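Local atomic coordinates of phosphatidylserine synthase (Haemophilus influenzae, PDB entry 3HSI), a protein that belongs to the phospholipase D superfamily and folds around two mixed beta sheets flanked by helices. Residues K272-C277 with K366-D371; P279-P284 with V301-G306; V352-R357 with T419-H424. All coordinates share one frame; numbering follows the deposited sequence.

All three contacts involve one mixed sheet, whose strands run in the order 367-370, 273-277, 300-306, 351-356 and 419-421. Contact 1 joins the first pair and contact 3 the last, with centres about 16 Å apart and nearest atoms about 6 Å apart. Contact 2, its centre about 11 Å from each, packs the loop after strand 273-277 on strand 300-306 and is nested within the chain loop that contact 1 closes. Probable hydrogen bonds continue the sheet across these joins, Leu274 O to Glu302 N (2.9 Å) and Val301 O to Val352 N (2.8 Å). Contact 1 carries Lys366 and Asp371, which fit the HxKxxxxD motif of phospholipase D relatives, so probably borders the active site.

Contact 1. Residues K272-C277 with K366-D371; sequences KKLVIC and KGVWVD
Asp371 OD1 is gripped by two backbone N-H groups: Lys272 N at 2.8 Å, coming from above the carboxylate plane, and Lys273 N at 2.9 Å, nearly along the C-O axis. The second oxygen, OD2, takes the backbone N-H of Gln271 and a salt bridge from Arg373, so the carboxylate is held at both ends and its rotation is fixed. With CG beside its own backbone N (chi1 -53°), Asp371 turns its carboxylate back across the strand end, while its N-H binds Lys273 O at 2.8 Å. From there strands 273-277 and 367-370 run antiparallel. Val275 and Trp369 form a hydrogen-bonded pair with nearly straight bonds in both directions, whereas the Cys277-Gly367 pair is less regular, both donors lying above the carbonyl planes. Lys366 and Asp371 fit the lysine and aspartate of the HxKxxxxD motif that marks phospholipase D relatives, in which that lysine belongs to the active site; here Lys366 NZ donates to Asn381 OD1 and to Gly379 O. Both faces of the strand pair are buried. On one, the indole of Trp369 has CG beside its backbone N (chi1 -65°) and crosses Val275 obliquely, CE3 lying 3.6 Å from Val275 CG1. Val275 O meets the indole edge in plane. Farther along, Cys277 SG also reaches the edge of the six-membered ring, 3.8 Å from Trp369 CZ3, a sulfur-aromatic contact beside side-chain-less Gly367. Helix 405-415 packs on this indole through Val408 and Gln412. On the opposite face Leu274, its CG anti to the backbone N, brings CD1 to 3.8 Å from Val368 CG1 and 4.1 Å from Val370 CG2, and Phe267 of helix 258-268 covers Leu274, Ile276 and Val368.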
loop_
_atom_site.group_PDB
_atom_site.type_symbol
_atom_site.label_atom_id
_atom_site.label_comp_id
_atom_site.label_asym_id
_atom_site.label_seq_id
_atom_site.Cartn_x
_atom_site.Cartn_y
_atom_site.Cartn_z
ATOM N N LYS C 272 11.485 -23.836 23.069
ATOM C CA LYS C 272 12.819 -24.391 22.850
ATOM C C LYS C 272 13.428 -24.006 21.502
ATOM O O LYS C 272 14.539 -23.480 21.454
ATOM C CB LYS C 272 12.783 -25.927 22.957
ATOM C CG LYS C 272 12.671 -26.423 24.382
ATOM C CD LYS C 272 12.662 -27.922 24.432
ATOM C CE LYS C 272 12.768 -28.405 25.866
ATOM N NZ LYS C 272 14.170 -28.578 26.342
ATOM N N LYS C 273 12.728 -24.319 20.410
ATOM C CA LYS C 273 13.296 -24.147 19.065
ATOM C C LYS C 273 12.242 -23.715 18.058
ATOM O O LYS C 273 11.107 -24.183 18.085
ATOM C CB LYS C 273 14.066 -25.413 18.582
ATOM C CG LYS C 273 14.611 -25.274 17.155
ATOM C CD LYS C 273 16.010 -25.892 16.930
ATOM C CE LYS C 273 16.154 -26.428 15.506
ATOM N NZ LYS C 273 15.472 -27.803 15.424
ATOM N N LEU C 274 12.638 -22.790 17.194
ATOM C CA LEU C 274 11.819 -22.313 16.093
ATOM C C LEU C 274 12.557 -22.634 14.834
ATOM O O LEU C 274 13.730 -22.320 14.718
ATOM C CB LEU C 274 11.661 -20.794 16.182
ATOM C CG LEU C 274 10.952 -20.082 15.035
ATOM C CD1 LEU C 274 9.534 -20.629 14.910
ATOM C CD2 LEU C 274 10.939 -18.521 15.301
ATOM N N VAL C 275 11.874 -23.256 13.891
ATOM C CA VAL C 275 12.442 -23.441 12.561
ATOM C C VAL C 275 11.599 -22.661 11.576
ATOM O O VAL C 275 10.390 -22.699 11.644
ATOM C CB VAL C 275 12.470 -24.952 12.144
ATOM C CG1 VAL C 275 13.118 -25.131 10.763
ATOM C CG2 VAL C 275 13.241 -25.780 13.208
ATOM N N ILE C 276 12.235 -21.987 10.636
ATOM C CA ILE C 276 11.522 -21.189 9.650
ATOM C C ILE C 276 12.112 -21.473 8.285
ATOM O O ILE C 276 13.340 -21.558 8.132
ATOM C CB ILE C 276 11.743 -19.686 9.926
ATOM C CG1 ILE C 276 11.219 -19.286 11.307
ATOM C CG2 ILE C 276 11.112 -18.828 8.818
ATOM C CD1 ILE C 276 11.746 -17.868 11.759
ATOM N N CYS C 277 11.240 -21.677 7.304
ATOM C CA CYS C 277 11.627 -21.677 5.891
ATOM C C CYS C 277 10.998 -20.464 5.258
ATOM O O CYS C 277 9.816 -20.191 5.473
ATOM C CB CYS C 277 11.107 -22.924 5.195
ATOM S SG CYS C 277 12.224 -24.323 5.383
ATOM N N LYS C 366 8.399 -22.399 2.182
ATOM C CA LYS C 366 7.837 -21.615 3.298
ATOM C C LYS C 366 7.425 -22.646 4.355
ATOM O O LYS C 366 6.968 -23.742 4.013
ATOM C CB LYS C 366 6.571 -20.862 2.860
ATOM C CG LYS C 366 6.631 -20.099 1.524
ATOM C CD LYS C 366 6.026 -20.916 0.413
ATOM C CE LYS C 366 6.048 -20.153 -0.897
ATOM N NZ LYS C 366 5.196 -18.872 -0.961
ATOM N N GLY C 367 7.602 -22.300 5.623
ATOM C CA GLY C 367 7.172 -23.138 6.737
ATOM C C GLY C 367 7.580 -22.565 8.079
ATOM O O GLY C 367 8.494 -21.720 8.184
ATOM N N VAL C 368 6.855 -22.965 9.110
ATOM C CA VAL C 368 7.175 -22.584 10.500
ATOM C C VAL C 368 6.961 -23.830 11.318
ATOM O O VAL C 368 5.959 -24.501 11.166
ATOM C CB VAL C 368 6.286 -21.442 11.059
ATOM C CG1 VAL C 368 6.593 -21.222 12.537
ATOM C CG2 VAL C 368 6.478 -20.102 10.269
ATOM N N TRP C 369 7.947 -24.168 12.137
ATOM C CA TRP C 369 7.820 -25.248 13.072
ATOM C C TRP C 369 8.155 -24.723 14.474
ATOM O O TRP C 369 9.201 -24.117 14.684
ATOM C CB TRP C 369 8.803 -26.366 12.747
ATOM C CG TRP C 369 8.656 -27.112 11.470
ATOM C CD1 TRP C 369 8.162 -28.395 11.321
ATOM C CD2 TRP C 369 9.107 -26.705 10.158
ATOM N NE1 TRP C 369 8.263 -28.795 9.986
ATOM C CE2 TRP C 369 8.850 -27.787 9.263
ATOM C CE3 TRP C 369 9.702 -25.549 9.658
ATOM C CZ2 TRP C 369 9.169 -27.728 7.899
ATOM C CZ3 TRP C 369 10.029 -25.499 8.307
ATOM C CH2 TRP C 369 9.761 -26.575 7.446
ATOM N N VAL C 370 7.275 -24.998 15.424
ATOM C CA VAL C 370 7.452 -24.579 16.820
ATOM C C VAL C 370 7.679 -25.799 17.686
ATOM O O VAL C 370 6.818 -26.685 17.765
ATOM C CB VAL C 370 6.251 -23.759 17.312
ATOM C CG1 VAL C 370 6.372 -23.440 18.849
ATOM C CG2 VAL C 370 6.164 -22.475 16.459
ATOM N N ASP C 371 8.869 -25.871 18.282
ATOM C CA ASP C 371 9.248 -27.017 19.146
ATOM C C ASP C 371 8.830 -28.320 18.415
ATOM O O ASP C 371 9.084 -28.445 17.208
ATOM C CB ASP C 371 8.614 -26.873 20.537
ATOM C CG ASP C 371 8.914 -25.506 21.193
ATOM O OD1 ASP C 371 9.985 -24.922 20.962
ATOM O OD2 ASP C 371 8.065 -24.987 21.940
#

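Contact 2. Residues P279-P284 with V301-G306; sequences PYFNFP and VEIIVG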
loop_
_atom_site.group_PDB
_atom_site.type_symbol
_atom_site.label_atom_id
_atom_site.label_comp_id
_atom_site.label_asym_id
_atom_site.label_seq_id
_atom_site.Cartn_x
_atom_site.Cartn_y
_atom_site.Cartn_z
ATOM N N PRO C 279 11.441 -18.225 1.290
ATOM C CA PRO C 279 12.193 -18.098 0.029
ATOM C C PRO C 279 13.269 -17.013 0.069
ATOM O O PRO C 279 14.440 -17.293 -0.239
ATOM C CB PRO C 279 11.120 -17.725 -0.985
ATOM C CG PRO C 279 9.814 -18.045 -0.297
ATOM C CD PRO C 279 10.027 -17.852 1.128
ATOM N N TYR C 280 12.876 -15.808 0.471
ATOM C CA TYR C 280 13.775 -14.633 0.555
ATOM C C TYR C 280 13.895 -14.258 2.014
ATOM O O TYR C 280 12.912 -14.305 2.732
ATOM C CB TYR C 280 13.195 -13.410 -0.216
ATOM C CG TYR C 280 12.359 -13.813 -1.421
ATOM C CD1 TYR C 280 12.970 -14.283 -2.583
ATOM C CD2 TYR C 280 10.962 -13.803 -1.370
ATOM C CE1 TYR C 280 12.223 -14.709 -3.687
ATOM C CE2 TYR C 280 10.192 -14.227 -2.471
ATOM C CZ TYR C 280 10.840 -14.673 -3.636
ATOM O OH TYR C 280 10.115 -15.097 -4.743
ATOM N N PHE C 281 15.077 -13.843 2.445
ATOM C CA PHE C 281 15.212 -13.252 3.753
ATOM C C PHE C 281 14.623 -11.843 3.787
ATOM O O PHE C 281 15.327 -10.862 3.538
ATOM C CB PHE C 281 16.674 -13.207 4.184
ATOM C CG PHE C 281 16.846 -12.820 5.594
ATOM C CD1 PHE C 281 16.640 -13.760 6.610
ATOM C CD2 PHE C 281 17.176 -11.516 5.928
ATOM C CE1 PHE C 281 16.802 -13.423 7.924
ATOM C CE2 PHE C 281 17.329 -11.154 7.256
ATOM C CZ PHE C 281 17.141 -12.108 8.254
ATOM N N ASN C 282 13.344 -11.741 4.131
ATOM C CA ASN C 282 12.671 -10.411 4.142
ATOM C C ASN C 282 11.496 -10.397 5.107
ATOM O O ASN C 282 10.371 -10.205 4.673
ATOM C CB ASN C 282 12.205 -10.011 2.712
ATOM C CG ASN C 282 11.659 -8.575 2.640
ATOM O OD1 ASN C 282 12.176 -7.672 3.294
ATOM N ND2 ASN C 282 10.610 -8.368 1.837
ATOM N N PHE C 283 11.770 -10.592 6.409
ATOM C CA PHE C 283 10.708 -10.685 7.423
ATOM C C PHE C 283 10.059 -9.333 7.673
ATOM O O PHE C 283 10.730 -8.300 7.618
ATOM C CB PHE C 283 11.215 -11.269 8.756
ATOM C CG PHE C 283 11.647 -12.695 8.660
ATOM C CD1 PHE C 283 10.732 -13.689 8.364
ATOM C CD2 PHE C 283 12.965 -13.051 8.889
ATOM C CE1 PHE C 283 11.148 -15.045 8.232
ATOM C CE2 PHE C 283 13.377 -14.379 8.786
ATOM C CZ PHE C 283 12.466 -15.381 8.442
ATOM N N PRO C 284 8.750 -9.345 7.941
ATOM C CA PRO C 284 8.104 -8.182 8.498
ATOM C C PRO C 284 8.850 -7.790 9.763
ATOM O O PRO C 284 9.381 -8.667 10.448
ATOM C CB PRO C 284 6.693 -8.682 8.858
ATOM C CG PRO C 284 6.558 -10.017 8.261
ATOM C CD PRO C 284 7.907 -10.556 7.998
ATOM N N VAL C 301 16.927 -21.002 17.114
ATOM C CA VAL C 301 16.272 -20.571 15.893
ATOM C C VAL C 301 17.075 -21.084 14.715
ATOM O O VAL C 301 18.302 -20.922 14.658
ATOM C CB VAL C 301 16.179 -18.998 15.771
ATOM C CG1 VAL C 301 15.514 -18.600 14.413
ATOM C CG2 VAL C 301 15.448 -18.388 16.978
ATOM N N GLU C 302 16.367 -21.700 13.781
ATOM C CA GLU C 302 16.968 -22.160 12.560
ATOM C C GLU C 302 16.250 -21.477 11.383
ATOM O O GLU C 302 15.048 -21.531 11.278
ATOM C CB GLU C 302 16.845 -23.694 12.477
ATOM C CG GLU C 302 17.406 -24.262 11.194
ATOM C CD GLU C 302 17.225 -25.770 11.067
ATOM O OE1 GLU C 302 16.684 -26.412 12.012
ATOM O OE2 GLU C 302 17.650 -26.324 10.019
ATOM N N ILE C 303 16.994 -20.848 10.488
ATOM C CA ILE C 303 16.377 -20.196 9.343
ATOM C C ILE C 303 16.980 -20.771 8.088
ATOM O O ILE C 303 18.211 -20.876 7.971
ATOM C CB ILE C 303 16.585 -18.660 9.395
ATOM C CG1 ILE C 303 16.025 -18.108 10.720
ATOM C CG2 ILE C 303 15.933 -18.009 8.150
ATOM C CD1 ILE C 303 16.358 -16.602 11.018
ATOM N N ILE C 304 16.119 -21.201 7.174
ATOM C CA ILE C 304 16.581 -21.806 5.945
ATOM C C ILE C 304 16.080 -20.953 4.791
ATOM O O ILE C 304 14.890 -20.794 4.620
ATOM C CB ILE C 304 16.043 -23.276 5.787
ATOM C CG1 ILE C 304 16.173 -24.030 7.118
ATOM C CG2 ILE C 304 16.768 -23.990 4.634
ATOM C CD1 ILE C 304 15.764 -25.604 7.101
ATOM N N VAL C 305 17.000 -20.403 4.007
ATOM C CA VAL C 305 16.669 -19.612 2.821
ATOM C C VAL C 305 17.510 -20.094 1.667
ATOM O O VAL C 305 18.463 -20.850 1.861
ATOM C CB VAL C 305 16.963 -18.091 3.038
ATOM C CG1 VAL C 305 15.963 -17.518 3.995
ATOM C CG2 VAL C 305 18.380 -17.888 3.572
ATOM N N GLY C 306 17.154 -19.667 0.464
ATOM C CA GLY C 306 17.961 -19.916 -0.695
ATOM C C GLY C 306 19.181 -19.015 -0.722
ATOM O O GLY C 306 19.134 -17.841 -0.293
#
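The irregular segment 279-284 leaves the end of one parallel strand and slants past the next, strand 301-306, their touching parts pointing 134° apart, with their closest CA atoms, those of Pro279 and Val305, 5.5 Å apart. This is the first turn of a beta-alpha-beta crossover: the loop leads from strand 273-277 into helix 285-296, whose chain returns as strand 300-306. No hydrogen bond joins the two segments, and the contact is loose packing, of apolar side chains on each other and on the loop backbone. Val305 and Ile303, on the same side of their strand, both point toward the loop. Val305 has CG1 beside its backbone N (chi1 -71°), which sets this methyl against the loop backbone, 4.1 Å from Phe281 N and 4.4 Å from Phe281 CB. Phe281 holds its ring anti to its backbone N (chi1 -171°), so that the phenyl reaches along the strand toward Ile303. Phe338 of helix 327-341 meets that ring and also touches Ile303, while Phe283 packs on Ile276. The extended Ile303 side chain ends against both loop rings: CD1 lies at the edge of Phe281, 4.5 Å from CE1, and approaches Phe283 at 4.3 Å from CE2.

Contact 3. Residues V352-R357 with T419-H424; sequences VVRLWR and TKVLKH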
loop_
_atom_site.group_PDB
_atom_site.type_symbol
_atom_site.label_atom_id
_atom_site.label_comp_id
_atom_site.label_asym_id
_atom_site.label_seq_id
_atom_site.Cartn_x
_atom_site.Cartn_y
_atom_site.Cartn_z
ATOM N N VAL C 352 20.967 -20.950 13.822
ATOM C CA VAL C 352 21.458 -21.717 12.696
ATOM C C VAL C 352 20.890 -21.085 11.425
ATOM O O VAL C 352 19.679 -20.912 11.289
ATOM C CB VAL C 352 21.056 -23.217 12.805
ATOM C CG1 VAL C 352 21.360 -23.978 11.488
ATOM C CG2 VAL C 352 21.841 -23.884 13.967
ATOM N N VAL C 353 21.767 -20.711 10.510
ATOM C CA VAL C 353 21.326 -20.122 9.269
ATOM C C VAL C 353 21.791 -21.084 8.212
ATOM O O VAL C 353 22.973 -21.399 8.155
ATOM C CB VAL C 353 21.918 -18.703 9.057
ATOM C CG1 VAL C 353 21.650 -18.196 7.615
ATOM C CG2 VAL C 353 21.320 -17.735 10.064
ATOM N N ARG C 354 20.869 -21.572 7.401
ATOM C CA ARG C 354 21.232 -22.510 6.360
ATOM C C ARG C 354 20.930 -21.935 5.007
ATOM O O ARG C 354 19.871 -21.337 4.817
ATOM C CB ARG C 354 20.421 -23.788 6.492
ATOM C CG ARG C 354 21.027 -24.774 7.397
ATOM C CD ARG C 354 19.969 -25.782 7.654
ATOM N NE ARG C 354 20.372 -26.698 8.699
ATOM C CZ ARG C 354 21.170 -27.738 8.523
ATOM N NH1 ARG C 354 21.701 -28.019 7.329
ATOM N NH2 ARG C 354 21.431 -28.502 9.562
ATOM N N LEU C 355 21.855 -22.112 4.077
ATOM C CA LEU C 355 21.653 -21.647 2.719
ATOM C C LEU C 355 21.475 -22.836 1.776
ATOM O O LEU C 355 22.346 -23.727 1.713
ATOM C CB LEU C 355 22.836 -20.813 2.256
ATOM C CG LEU C 355 23.069 -19.438 2.911
ATOM C CD1 LEU C 355 24.297 -18.828 2.278
ATOM C CD2 LEU C 355 21.894 -18.515 2.710
ATOM N N TRP C 356 20.365 -22.817 1.035
ATOM C CA TRP C 356 20.044 -23.886 0.094
ATOM C C TRP C 356 20.582 -23.528 -1.274
ATOM O O TRP C 356 20.448 -22.380 -1.725
ATOM C CB TRP C 356 18.518 -24.105 0.020
ATOM C CG TRP C 356 18.056 -25.318 -0.781
ATOM C CD1 TRP C 356 17.739 -26.567 -0.280
ATOM C CD2 TRP C 356 17.796 -25.377 -2.206
ATOM N NE1 TRP C 356 17.312 -27.391 -1.313
ATOM C CE2 TRP C 356 17.357 -26.702 -2.498
ATOM C CE3 TRP C 356 17.959 -24.463 -3.267
ATOM C CZ2 TRP C 356 17.030 -27.126 -3.803
ATOM C CZ3 TRP C 356 17.645 -24.866 -4.560
ATOM C CH2 TRP C 356 17.164 -26.211 -4.819
ATOM N N ARG C 357 21.167 -24.522 -1.932
ATOM C CA ARG C 357 21.691 -24.349 -3.268
ATOM C C ARG C 357 21.840 -25.717 -3.955
ATOM O O ARG C 357 22.350 -26.633 -3.366
ATOM C CB ARG C 357 23.050 -23.677 -3.192
ATOM C CG ARG C 357 23.590 -23.310 -4.574
ATOM C CD ARG C 357 24.913 -22.603 -4.479
ATOM N NE ARG C 357 25.280 -22.240 -5.835
ATOM C CZ ARG C 357 26.244 -21.405 -6.200
ATOM N NH1 ARG C 357 27.009 -20.796 -5.298
ATOM N NH2 ARG C 357 26.429 -21.187 -7.507
ATOM N N THR C 419 21.638 -27.885 1.657
ATOM C CA THR C 419 21.980 -26.689 2.443
ATOM C C THR C 419 23.363 -26.752 3.062
ATOM O O THR C 419 23.909 -27.818 3.278
ATOM C CB THR C 419 21.040 -26.457 3.654
ATOM O OG1 THR C 419 21.234 -27.522 4.602
ATOM C CG2 THR C 419 19.574 -26.347 3.215
ATOM N N LYS C 420 23.907 -25.587 3.390
ATOM C CA LYS C 420 25.092 -25.532 4.218
ATOM C C LYS C 420 24.822 -24.579 5.361
ATOM O O LYS C 420 24.138 -23.556 5.187
ATOM C CB LYS C 420 26.290 -25.032 3.407
ATOM C CG LYS C 420 26.547 -25.826 2.136
ATOM C CD LYS C 420 27.810 -25.332 1.448
ATOM C CE LYS C 420 27.881 -25.876 0.035
ATOM N NZ LYS C 420 29.287 -26.121 -0.325
ATOM N N VAL C 421 25.382 -24.900 6.512
ATOM C CA VAL C 421 25.246 -24.084 7.678
ATOM C C VAL C 421 26.256 -22.939 7.521
ATOM O O VAL C 421 27.451 -23.151 7.319
ATOM C CB VAL C 421 25.500 -24.921 8.979
ATOM C CG1 VAL C 421 25.665 -24.026 10.229
ATOM C CG2 VAL C 421 24.375 -25.904 9.200
ATOM N N LEU C 422 25.772 -21.722 7.579
ATOM C CA LEU C 422 26.669 -20.580 7.534
ATOM C C LEU C 422 27.433 -20.511 8.856
ATOM O O LEU C 422 26.821 -20.482 9.921
ATOM C CB LEU C 422 25.854 -19.319 7.304
ATOM C CG LEU C 422 26.658 -18.177 6.685
ATOM C CD1 LEU C 422 27.036 -18.508 5.210
ATOM C CD2 LEU C 422 25.868 -16.882 6.790
ATOM N N LYS C 423 28.757 -20.522 8.808
ATOM C CA LYS C 423 29.529 -20.445 10.037
ATOM C C LYS C 423 29.806 -19.024 10.523
ATOM O O LYS C 423 30.067 -18.813 11.704
ATOM C CB LYS C 423 30.852 -21.236 9.909
ATOM N N HIS C 424 29.773 -18.044 9.642
ATOM C CA HIS C 424 30.115 -16.677 10.080
ATOM C C HIS C 424 29.578 -15.745 9.020
ATOM O O HIS C 424 29.599 -16.104 7.849
ATOM C CB HIS C 424 31.644 -16.523 10.213
ATOM C CG HIS C 424 32.073 -15.257 10.891
ATOM N ND1 HIS C 424 32.623 -14.196 10.206
ATOM C CD2 HIS C 424 32.028 -14.878 12.191
ATOM C CE1 HIS C 424 32.907 -13.220 11.053
ATOM N NE2 HIS C 424 32.542 -13.601 12.263
HETATM O O HOH W 1 24.515 -20.573 11.297
#
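Arg354 NH1 donates to Thr419 OG1 at 2.8 Å, a somewhat bent bond (141° at the hydrogen) with the hydroxyl oxygen in the guanidinium plane. Over one face of the same guanidinium sits the Val421 CG2 methyl, centred above it and 3.8 Å from Arg354 CZ. The arginine chain, extended from CG to NE, crosses Thr419 and Val421 obliquely and presents the guanidinium with its edge to the hydroxyl and one face to the methyl. Thr419 carries OG1 between its backbone N and carbonyl carbon (chi1 67°), turned to Arg354, and directs CG2 to the indole edge of Trp356, 4.0 Å from CD1. On the opposite face Leu355 CD1 meets Leu422 CD1 at 4.0 Å, with Leu335 of helix 327-341 touching Leu355 and Cys339 touching Leu422. Backbone bonds set this register. Leu355 and Lys420 form an antiparallel hydrogen-bonded pair, and Leu422 N reaches Val353 O at 2.9 Å, nearly along the C=O axis. Beside this bond a water accepts from Val353 N at 2.9 Å and donates to Leu422 O at 2.7 Å, bridging the two backbones in place of a direct bond. Strand 419-421 is thereby added, antiparallel, beside strand 351-356 of the mixed sheet. Farther out, Thr419 OG1 is also hydrogen-bonded to Arg416 O, which fixes the hydroxyl. Arg354 NE makes a salt bridge to Glu302 OE2 on the next strand, and the other oxygen of Glu302 pairs with Arg416. Arg354 therefore ties three neighbouring strands together through its side chain, and the carboxylate of Glu302, shared between two arginines, would be expected to stay ionised and to offset part of their positive charge.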